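Local coordinates for protein ParA (Salmonella enterica subsp. enterica serovar Newport str. SL317, PDB 3EZF) that probably serves as the P-loop ATPase of P1-type plasmid partition and, in its ADP-bound form, as a winged-helix DNA-binding transcriptional regulator, at residues N75-G80 with Q84-I89; L273-P278 with E335-N340; A135-Q140 with R144-I149. All blocks are in the same frame, centred on the assembly; numbering follows the deposited sequence.

Contact 1: residues N75-G80 with Q84-I89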
loop_
_atom_site.group_PDB
_atom_site.type_symbol
_atom_site.label_atom_id
_atom_site.label_comp_id
_atom_site.label_asym_id
_atom_site.label_seq_id
_atom_site.Cartn_x
_atom_site.Cartn_y
_atom_site.Cartn_z
ATOM N N ASN A 75 14.787 -28.442 -27.856
ATOM C CA ASN A 75 14.561 -29.102 -26.581
ATOM C C ASN A 75 13.654 -30.326 -26.799
ATOM O O ASN A 75 12.735 -30.280 -27.619
ATOM C CB ASN A 75 13.910 -28.084 -25.635
ATOM C CG ASN A 75 13.894 -28.535 -24.210
ATOM O OD1 ASN A 75 14.931 -28.837 -23.639
ATOM N ND2 ASN A 75 12.713 -28.573 -23.616
ATOM N N LYS A 76 13.920 -31.420 -26.084
ATOM C CA LYS A 76 13.106 -32.633 -26.217
ATOM C C LYS A 76 12.837 -33.305 -24.874
ATOM O O LYS A 76 13.728 -33.411 -24.033
ATOM C CB LYS A 76 13.774 -33.648 -27.158
ATOM C CG LYS A 76 13.933 -33.173 -28.588
ATOM C CD LYS A 76 15.294 -32.552 -28.807
ATOM C CE LYS A 76 16.408 -33.589 -28.606
ATOM N NZ LYS A 76 17.799 -33.043 -28.787
ATOM N N LYS A 77 11.603 -33.763 -24.688
ATOM C CA LYS A 77 11.186 -34.437 -23.460
ATOM C C LYS A 77 11.433 -35.932 -23.493
ATOM O O LYS A 77 11.531 -36.555 -24.548
ATOM C CB LYS A 77 9.695 -34.260 -23.210
ATOM C CG LYS A 77 9.248 -32.947 -22.644
ATOM C CD LYS A 77 7.736 -33.005 -22.479
ATOM C CE LYS A 77 7.177 -31.759 -21.815
ATOM N NZ LYS A 77 7.645 -31.600 -20.413
ATOM N N GLN A 78 11.505 -36.501 -22.305
ATOM C CA GLN A 78 11.704 -37.921 -22.134
ATOM C C GLN A 78 10.365 -38.306 -21.518
ATOM O O GLN A 78 10.196 -38.309 -20.299
ATOM C CB GLN A 78 12.832 -38.162 -21.135
ATOM C CG GLN A 78 13.373 -39.572 -21.087
ATOM C CD GLN A 78 14.622 -39.735 -21.924
ATOM O OE1 GLN A 78 15.365 -40.703 -21.766
ATOM N NE2 GLN A 78 14.860 -38.788 -22.826
ATOM N N VAL A 79 9.378 -38.539 -22.360
ATOM C CA VAL A 79 8.087 -38.935 -21.849
ATOM C C VAL A 79 7.841 -40.233 -22.561
ATOM O O VAL A 79 8.469 -40.506 -23.582
ATOM C CB VAL A 79 6.969 -37.906 -22.194
ATOM C CG1 VAL A 79 7.352 -36.502 -21.681
ATOM C CG2 VAL A 79 6.738 -37.871 -23.693
ATOM N N GLY A 80 6.938 -41.041 -22.037
ATOM C CA GLY A 80 6.697 -42.302 -22.687
ATOM C C GLY A 80 7.922 -43.182 -22.535
ATOM O O GLY A 80 7.965 -43.997 -21.618
ATOM N N GLN A 84 10.782 -36.789 -27.586
ATOM C CA GLN A 84 9.622 -35.933 -27.928
ATOM C C GLN A 84 9.988 -34.753 -28.838
ATOM O O GLN A 84 10.469 -34.945 -29.957
ATOM C CB GLN A 84 9.033 -35.380 -26.641
ATOM C CG GLN A 84 7.935 -36.207 -26.063
ATOM C CD GLN A 84 6.715 -36.172 -26.933
ATOM O OE1 GLN A 84 6.558 -35.254 -27.728
ATOM N NE2 GLN A 84 5.833 -37.158 -26.785
ATOM N N TYR A 85 9.765 -33.540 -28.333
ATOM C CA TYR A 85 10.042 -32.291 -29.042
ATOM C C TYR A 85 9.256 -31.249 -28.288
ATOM O O TYR A 85 8.065 -31.079 -28.518
ATOM C CB TYR A 85 9.544 -32.329 -30.488
ATOM C CG TYR A 85 10.647 -32.230 -31.523
ATOM C CD1 TYR A 85 10.662 -33.075 -32.635
ATOM C CD2 TYR A 85 11.693 -31.321 -31.378
ATOM C CE1 TYR A 85 11.689 -33.027 -33.561
ATOM C CE2 TYR A 85 12.724 -31.262 -32.299
ATOM C CZ TYR A 85 12.720 -32.125 -33.391
ATOM O OH TYR A 85 13.759 -32.131 -34.300
ATOM N N ALA A 86 9.923 -30.577 -27.359
ATOM C CA ALA A 86 9.285 -29.555 -26.554
ATOM C C ALA A 86 10.088 -28.300 -26.724
ATOM O O ALA A 86 10.993 -28.044 -25.944
ATOM C CB ALA A 86 9.279 -29.974 -25.105
ATOM N N LEU A 87 9.757 -27.520 -27.749
ATOM C CA LEU A 87 10.478 -26.288 -28.043
ATOM C C LEU A 87 10.189 -25.254 -26.973
ATOM O O LEU A 87 9.076 -25.189 -26.451
ATOM C CB LEU A 87 10.066 -25.721 -29.414
ATOM C CG LEU A 87 9.685 -26.609 -30.598
ATOM C CD1 LEU A 87 9.635 -25.723 -31.829
ATOM C CD2 LEU A 87 10.685 -27.735 -30.800
ATOM N N THR A 88 11.199 -24.446 -26.659
ATOM C CA THR A 88 11.076 -23.392 -25.654
ATOM C C THR A 88 10.706 -22.067 -26.300
ATOM O O THR A 88 10.753 -21.922 -27.515
ATOM C CB THR A 88 12.391 -23.150 -24.950
ATOM O OG1 THR A 88 13.351 -22.668 -25.908
ATOM C CG2 THR A 88 12.884 -24.431 -24.308
ATOM N N ILE A 89 10.362 -21.093 -25.468
ATOM C CA ILE A 89 10.003 -19.771 -25.950
ATOM C C ILE A 89 11.079 -19.278 -26.912
ATOM O O ILE A 89 10.776 -18.552 -27.859
ATOM C CB ILE A 89 9.883 -18.738 -24.785
ATOM C CG1 ILE A 89 8.760 -19.137 -23.817
ATOM C CG2 ILE A 89 9.632 -17.340 -25.350
ATOM C CD1 ILE A 89 7.396 -19.082 -24.421
#
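Asn75 and Lys77 pair with Ala86 and Gln84 across a short hairpin that follows helix 57-69, consistent with the wing of a winged helix-turn-helix domain. The arms run roughly antiparallel, their end-to-end lines 139° apart, and the pairing is irregular, since one of its bonds comes from a side chain and another is weak. Ala86 N donates to Asn75 O at 2.8 Å, approaching from above the carbonyl plane instead of along a lone pair. The return bond comes from a side chain: Asn75 ND2 reaches Ala86 O at 2.9 Å, lying in that carbonyl's plane, and the acceptor is also close to the plane of the donor amide. The chi1 of -168° sets the Asn75 amide beside its own carbonyl carbon and within reach of Ala86 O, where it does the work that the backbone N would do in a regular antiparallel pair. That N turns instead to Asn91 OD1, which also receives Thr88 N. Asparagine suits the position because its short amide can imitate a peptide group. Further toward the turn, Gln84 N makes only a weak bond of 3.1 Å to Lys77 O.

Aliphatic parts fill in between the polar links. Lys77 CB lies 3.7 Å from Gln84 CB, and its CG is 3.9 Å from the methyl CB of Ala86, a side chain small enough to be buried against Thr43. Lys76 and Tyr85 run side by side in the same direction, with Lys76 CG 4.0 Å from Tyr85 CD2. The rest of the lysine chain, bent at chi2 and chi3, leads the ammonium group away; Tyr85 OH is taken by Glu68 of helix 57-69. Leu87 adds backbone bonds to Phe44, joining the hairpin to strand 43-44. A small antiparallel sheet set against a helix in this way is characteristic of the winged-helix fold.

Contact 2: residues L273-P278 with E335-N340; sequences LLTPTP and EVYASN
With chi1 near -60° in both Thr275 and Thr277, each methyl CG2 lies anti to the backbone N, and each hydroxyl sits beside that N; Tyr337, at -57°, swings its ring from helix 324-337 toward the two threonines. The phenol end reaches both. Thr277 and Tyr337 point at one another from opposite directions, and their hydroxyls meet, probably in a hydrogen bond, though the modelled 2.4 Å between Tyr337 OH and Thr277 OG1 is too short to be trusted. Thr275 crosses the tyrosine side chain at about a right angle, and its methyl faces the phenol end, with CG2 3.9 Å from Tyr337 CZ.

Residues two apart on a strand face the same way, which is why Thr275 and Thr277 can share one partner while Pro276 turns to the other side, against Phe316. The strand, 272-277, belongs to the parallel sheet of the P-loop NTPase fold and runs between strands 112-116 and 312-317. Threonine fits here: its branched carbon favours extended backbone, and the hydroxyl of Thr277 can offer the buried phenol a polar partner, while Thr275 offers a methyl. A long, amphipathic tyrosine spans the gap between helix and sheet, where the CA atoms of Thr275 and Tyr337 are 9.3 Å apart. Thr287 and Leu291 of helix 281-291 also pack on Tyr337, as does Ile13 of the second subunit.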
loop_
_atom_site.group_PDB
_atom_site.type_symbol
_atom_site.label_atom_id
_atom_site.label_comp_id
_atom_site.label_asym_id
_atom_site.label_seq_id
_atom_site.Cartn_x
_atom_site.Cartn_y
_atom_site.Cartn_z
ATOM N N LEU A 273 0.300 6.885 -20.784
ATOM C CA LEU A 273 -0.214 6.769 -19.430
ATOM C C LEU A 273 -1.141 5.571 -19.401
ATOM O O LEU A 273 -2.154 5.554 -20.093
ATOM C CB LEU A 273 -1.019 8.003 -19.055
ATOM C CG LEU A 273 -1.245 8.164 -17.553
ATOM C CD1 LEU A 273 0.054 8.654 -16.906
ATOM C CD2 LEU A 273 -2.345 9.167 -17.304
ATOM N N LEU A 274 -0.808 4.561 -18.612
ATOM C CA LEU A 274 -1.667 3.396 -18.549
ATOM C C LEU A 274 -2.389 3.396 -17.206
ATOM O O LEU A 274 -1.800 3.109 -16.169
ATOM C CB LEU A 274 -0.845 2.121 -18.753
ATOM C CG LEU A 274 -1.614 0.813 -18.947
ATOM C CD1 LEU A 274 -0.661 -0.280 -19.368
ATOM C CD2 LEU A 274 -2.301 0.421 -17.653
ATOM N N THR A 275 -3.675 3.740 -17.244
ATOM C CA THR A 275 -4.506 3.807 -16.050
ATOM C C THR A 275 -5.455 2.634 -15.865
ATOM O O THR A 275 -6.469 2.521 -16.546
ATOM C CB THR A 275 -5.391 5.061 -16.032
ATOM O OG1 THR A 275 -4.576 6.234 -16.061
ATOM C CG2 THR A 275 -6.251 5.078 -14.770
ATOM N N PRO A 276 -5.126 1.730 -14.950
ATOM C CA PRO A 276 -6.034 0.607 -14.739
ATOM C C PRO A 276 -7.046 1.102 -13.692
ATOM O O PRO A 276 -6.653 1.607 -12.637
ATOM C CB PRO A 276 -5.103 -0.480 -14.211
ATOM C CG PRO A 276 -4.107 0.305 -13.429
ATOM C CD PRO A 276 -3.817 1.485 -14.319
ATOM N N THR A 277 -8.338 0.994 -13.987
ATOM C CA THR A 277 -9.363 1.452 -13.044
ATOM C C THR A 277 -9.974 0.306 -12.248
ATOM O O THR A 277 -10.422 -0.689 -12.817
ATOM C CB THR A 277 -10.502 2.207 -13.759
ATOM O OG1 THR A 277 -9.957 3.318 -14.480
ATOM C CG2 THR A 277 -11.514 2.728 -12.747
ATOM N N PRO A 278 -9.985 0.433 -10.912
ATOM C CA PRO A 278 -10.548 -0.603 -10.045
ATOM C C PRO A 278 -12.065 -0.661 -10.159
ATOM O O PRO A 278 -12.716 0.358 -10.407
ATOM C CB PRO A 278 -10.110 -0.163 -8.650
ATOM C CG PRO A 278 -8.872 0.632 -8.905
ATOM C CD PRO A 278 -9.260 1.432 -10.113
ATOM N N GLU A 335 -17.038 6.877 -19.881
ATOM C CA GLU A 335 -17.248 8.325 -19.864
ATOM C C GLU A 335 -15.923 9.075 -19.921
ATOM O O GLU A 335 -15.490 9.521 -20.982
ATOM C CB GLU A 335 -17.969 8.745 -18.590
ATOM C CG GLU A 335 -19.474 8.641 -18.646
ATOM C CD GLU A 335 -19.967 7.220 -18.758
ATOM O OE1 GLU A 335 -19.602 6.547 -19.746
ATOM O OE2 GLU A 335 -20.724 6.781 -17.860
ATOM N N VAL A 336 -15.296 9.207 -18.756
ATOM C CA VAL A 336 -14.019 9.893 -18.617
ATOM C C VAL A 336 -13.017 9.535 -19.716
ATOM O O VAL A 336 -12.697 10.360 -20.580
ATOM C CB VAL A 336 -13.393 9.594 -17.227
ATOM C CG1 VAL A 336 -14.170 10.314 -16.146
ATOM C CG2 VAL A 336 -13.412 8.103 -16.953
ATOM N N TYR A 337 -12.534 8.299 -19.680
ATOM C CA TYR A 337 -11.565 7.821 -20.651
ATOM C C TYR A 337 -12.038 7.968 -22.094
ATOM O O TYR A 337 -11.242 7.871 -23.025
ATOM C CB TYR A 337 -11.237 6.357 -20.366
ATOM C CG TYR A 337 -10.731 6.118 -18.971
ATOM C CD1 TYR A 337 -11.519 5.485 -18.018
ATOM C CD2 TYR A 337 -9.463 6.536 -18.602
ATOM C CE1 TYR A 337 -11.048 5.274 -16.730
ATOM C CE2 TYR A 337 -8.983 6.331 -17.322
ATOM C CZ TYR A 337 -9.776 5.703 -16.390
ATOM O OH TYR A 337 -9.276 5.516 -15.124
ATOM N N ALA A 338 -13.335 8.203 -22.270
ATOM C CA ALA A 338 -13.930 8.348 -23.597
ATOM C C ALA A 338 -13.388 7.296 -24.571
ATOM O O ALA A 338 -13.511 6.091 -24.328
ATOM C CB ALA A 338 -13.682 9.753 -24.137
ATOM N N SER A 339 -12.793 7.747 -25.671
ATOM C CA SER A 339 -12.240 6.828 -26.659
ATOM C C SER A 339 -11.022 6.128 -26.076
ATOM O O SER A 339 -10.721 4.987 -26.433
ATOM C CB SER A 339 -11.833 7.586 -27.925
ATOM O OG SER A 339 -10.796 8.516 -27.653
ATOM N N ASN A 340 -10.336 6.816 -25.163
ATOM C CA ASN A 340 -9.129 6.289 -24.525
ATOM C C ASN A 340 -9.292 5.063 -23.620
ATOM O O ASN A 340 -8.298 4.514 -23.151
ATOM C CB ASN A 340 -8.414 7.403 -23.749
ATOM C CG ASN A 340 -7.631 8.339 -24.658
ATOM O OD1 ASN A 340 -6.772 7.898 -25.437
ATOM N ND2 ASN A 340 -7.916 9.639 -24.561
#

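Contact 3: residues A135-Q140 with R144-I149. With SO4 (sulfate ion), chain G.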
loop_
_atom_site.group_PDB
_atom_site.type_symbol
_atom_site.label_atom_id
_atom_site.label_comp_id
_atom_site.label_asym_id
_atom_site.label_seq_id
_atom_site.Cartn_x
_atom_site.Cartn_y
_atom_site.Cartn_z
ATOM N N ALA A 135 3.223 -11.535 -19.191
ATOM C CA ALA A 135 2.182 -11.952 -20.131
ATOM C C ALA A 135 2.570 -11.553 -21.553
ATOM O O ALA A 135 2.720 -12.409 -22.432
ATOM C CB ALA A 135 0.844 -11.297 -19.758
ATOM N N LEU A 136 2.723 -10.248 -21.772
ATOM C CA LEU A 136 3.104 -9.731 -23.080
ATOM C C LEU A 136 4.259 -10.551 -23.682
ATOM O O LEU A 136 4.272 -10.854 -24.871
ATOM C CB LEU A 136 3.507 -8.248 -22.951
ATOM C CG LEU A 136 2.370 -7.265 -22.627
ATOM C CD1 LEU A 136 2.890 -5.865 -22.344
ATOM C CD2 LEU A 136 1.423 -7.240 -23.803
ATOM N N ARG A 137 5.204 -10.937 -22.831
ATOM C CA ARG A 137 6.381 -11.681 -23.260
ATOM C C ARG A 137 6.113 -13.072 -23.803
ATOM O O ARG A 137 6.493 -13.389 -24.928
ATOM C CB ARG A 137 7.386 -11.781 -22.105
ATOM C CG ARG A 137 8.831 -11.665 -22.531
ATOM C CD ARG A 137 9.349 -12.914 -23.210
ATOM N NE ARG A 137 10.387 -12.604 -24.204
ATOM C CZ ARG A 137 11.456 -13.356 -24.440
ATOM N NH1 ARG A 137 11.658 -14.467 -23.747
ATOM N NH2 ARG A 137 12.293 -13.016 -25.396
ATOM N N VAL A 138 5.459 -13.900 -23.007
ATOM C CA VAL A 138 5.208 -15.267 -23.407
ATOM C C VAL A 138 3.909 -15.475 -24.143
ATOM O O VAL A 138 3.551 -16.611 -24.433
ATOM C CB VAL A 138 5.207 -16.190 -22.185
ATOM C CG1 VAL A 138 6.432 -15.917 -21.328
ATOM C CG2 VAL A 138 3.939 -15.983 -21.378
ATOM N N HIS A 139 3.200 -14.401 -24.456
ATOM C CA HIS A 139 1.924 -14.550 -25.144
ATOM C C HIS A 139 2.001 -15.459 -26.361
ATOM O O HIS A 139 3.051 -15.598 -26.991
ATOM C CB HIS A 139 1.370 -13.199 -25.585
ATOM C CG HIS A 139 -0.051 -13.258 -26.055
ATOM N ND1 HIS A 139 -1.125 -13.196 -25.192
ATOM C CD2 HIS A 139 -0.578 -13.371 -27.300
ATOM C CE1 HIS A 139 -2.250 -13.259 -25.886
ATOM N NE2 HIS A 139 -1.942 -13.366 -27.164
ATOM N N GLN A 140 0.866 -16.068 -26.686
ATOM C CA GLN A 140 0.742 -16.975 -27.822
ATOM C C GLN A 140 1.116 -16.298 -29.139
ATOM O O GLN A 140 2.106 -16.660 -29.777
ATOM C CB GLN A 140 -0.703 -17.477 -27.921
ATOM C CG GLN A 140 -1.132 -18.407 -26.804
ATOM C CD GLN A 140 -0.702 -19.836 -27.065
ATOM O OE1 GLN A 140 0.474 -20.107 -27.287
ATOM N NE2 GLN A 140 -1.657 -20.757 -27.046
ATOM N N ARG A 144 6.292 -13.958 -31.685
ATOM C CA ARG A 144 6.922 -13.538 -32.931
ATOM C C ARG A 144 7.552 -12.160 -32.798
ATOM O O ARG A 144 8.271 -11.713 -33.692
ATOM C CB ARG A 144 5.872 -13.469 -34.030
ATOM C CG ARG A 144 4.639 -12.702 -33.589
ATOM C CD ARG A 144 3.823 -12.253 -34.769
ATOM N NE ARG A 144 4.593 -11.334 -35.598
ATOM C CZ ARG A 144 4.099 -10.702 -36.650
ATOM N NH1 ARG A 144 2.826 -10.907 -36.991
ATOM N NH2 ARG A 144 4.878 -9.876 -37.347
ATOM N N HIS A 145 7.256 -11.473 -31.700
ATOM C CA HIS A 145 7.791 -10.136 -31.472
ATOM C C HIS A 145 9.100 -10.147 -30.696
ATOM O O HIS A 145 9.825 -9.167 -30.715
ATOM C CB HIS A 145 6.780 -9.265 -30.719
ATOM C CG HIS A 145 5.496 -9.044 -31.452
ATOM N ND1 HIS A 145 5.439 -8.485 -32.709
ATOM C CD2 HIS A 145 4.210 -9.313 -31.102
ATOM C CE1 HIS A 145 4.179 -8.420 -33.107
ATOM N NE2 HIS A 145 3.417 -8.916 -32.150
ATOM N N ASP A 146 9.403 -11.251 -30.018
ATOM C CA ASP A 146 10.635 -11.346 -29.237
ATOM C C ASP A 146 10.701 -10.082 -28.385
ATOM O O ASP A 146 11.724 -9.416 -28.328
ATOM C CB ASP A 146 11.851 -11.398 -30.169
ATOM C CG ASP A 146 13.088 -11.987 -29.497
ATOM O OD1 ASP A 146 13.090 -12.123 -28.259
ATOM O OD2 ASP A 146 14.062 -12.308 -30.212
ATOM N N LEU A 147 9.585 -9.752 -27.746
ATOM C CA LEU A 147 9.471 -8.561 -26.904
ATOM C C LEU A 147 10.503 -8.475 -25.775
ATOM O O LEU A 147 10.773 -9.457 -25.077
ATOM C CB LEU A 147 8.055 -8.499 -26.323
ATOM C CG LEU A 147 7.143 -7.367 -26.800
ATOM C CD1 LEU A 147 7.307 -7.153 -28.288
ATOM C CD2 LEU A 147 5.693 -7.684 -26.428
ATOM N N ARG A 148 11.091 -7.291 -25.623
ATOM C CA ARG A 148 12.085 -7.007 -24.581
ATOM C C ARG A 148 11.447 -5.970 -23.657
ATOM O O ARG A 148 11.298 -4.804 -24.034
ATOM C CB ARG A 148 13.339 -6.420 -25.199
ATOM C CG ARG A 148 14.029 -7.311 -26.208
ATOM C CD ARG A 148 15.119 -6.517 -26.910
ATOM N NE ARG A 148 14.591 -5.289 -27.505
ATOM C CZ ARG A 148 15.327 -4.368 -28.112
ATOM N NH1 ARG A 148 16.640 -4.519 -28.207
ATOM N NH2 ARG A 148 14.744 -3.300 -28.638
ATOM N N ILE A 149 11.089 -6.402 -22.449
ATOM C CA ILE A 149 10.399 -5.568 -21.474
ATOM C C ILE A 149 11.172 -5.253 -20.186
ATOM O O ILE A 149 11.768 -6.148 -19.547
ATOM C CB ILE A 149 9.063 -6.239 -21.089
ATOM C CG1 ILE A 149 8.245 -6.508 -22.356
ATOM C CG2 ILE A 149 8.286 -5.367 -20.112
ATOM C CD1 ILE A 149 6.853 -7.097 -22.107
HETATM S S SO4 G . 16.005 -12.312 -24.172
HETATM O O1 SO4 G . 17.328 -12.780 -24.625
HETATM O O2 SO4 G . 15.507 -11.276 -25.094
HETATM O O3 SO4 G . 16.120 -11.753 -22.812
HETATM O O4 SO4 G . 15.068 -13.447 -24.150
HETATM O O HOH W 1 3.640 -15.225 -32.000
#
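Arg137 is the oddity here: a buried arginine that serves a backbone carbonyl, a carboxylate and a sulfate ion, all from one helix position. Its chain bends at chi2 (-75°), about the CB-CG bond, which carries the group back over the loop that follows the helix. Arg137 NE donates to Leu147 O at 3.3 Å, in the carbonyl plane, though the acceptor is tilted from the guanidinium plane. Arg137 NH2 forms a salt bridge of 3.1 Å with Asp146 OD1. The two side chains run side by side, and their flat groups are 41° apart, so one nitrogen makes the bridge without a flat, two-pronged pairing. The same NH2 gives a weak bond to O4 of the sulfate, probably an ion from the crystallisation liquor.

Asp146 has left-handed backbone angles, and its CB starts away from the helix; a chi1 of -159° turns the carboxylate back toward Arg137. Its other oxygen, OD2, is bridged to Lys103, and two cationic partners would probably favour the charged form of the aspartate.

Helix 129-138 and strand 149-153 belong to the beta-alpha-beta crossover, begun by strand 112-116, whose first connection holds the P-loop of this NTPase fold; the contact spans the second connection, from helix to strand. Beneath the polar layer the joint is apolar. Ile149 CD1 meets Leu136 CB at 3.6 Å, the two side chains crossing at about a right angle, and Leu147 CD2 lies 4.1 Å from the same CB. Branched aliphatic residues suit this inner face, which Phe392 of helix 378-400 and Phe252 of strand 250-254 also cover. Nearer the loop's start, a water accepts from Arg144 N at 3.0 Å and donates to Gln140 O at 3.1 Å, bridging two backbone groups that do not meet directly.

Contact 1 lies out in the winged-helix region, its centre about 30 Å from the centre of the chain, and is only partly buried; contacts 2 and 3 are buried within the NTPase part. Main-chain pairing aided by an amide dominates the outer hairpin, whereas contact 2 sets a tyrosine from a helix against two strand threonines, and contact 3 combines ionic links with aliphatic packing. Contacts 2 and 3 both tie helices to the same parallel sheet, yet do not touch. Contacts 1 and 3 do: Ile89, opening helix 89-98, packs on Arg137 and Val138, bringing the two regions together. Only contact 2 is touched by the second subunit.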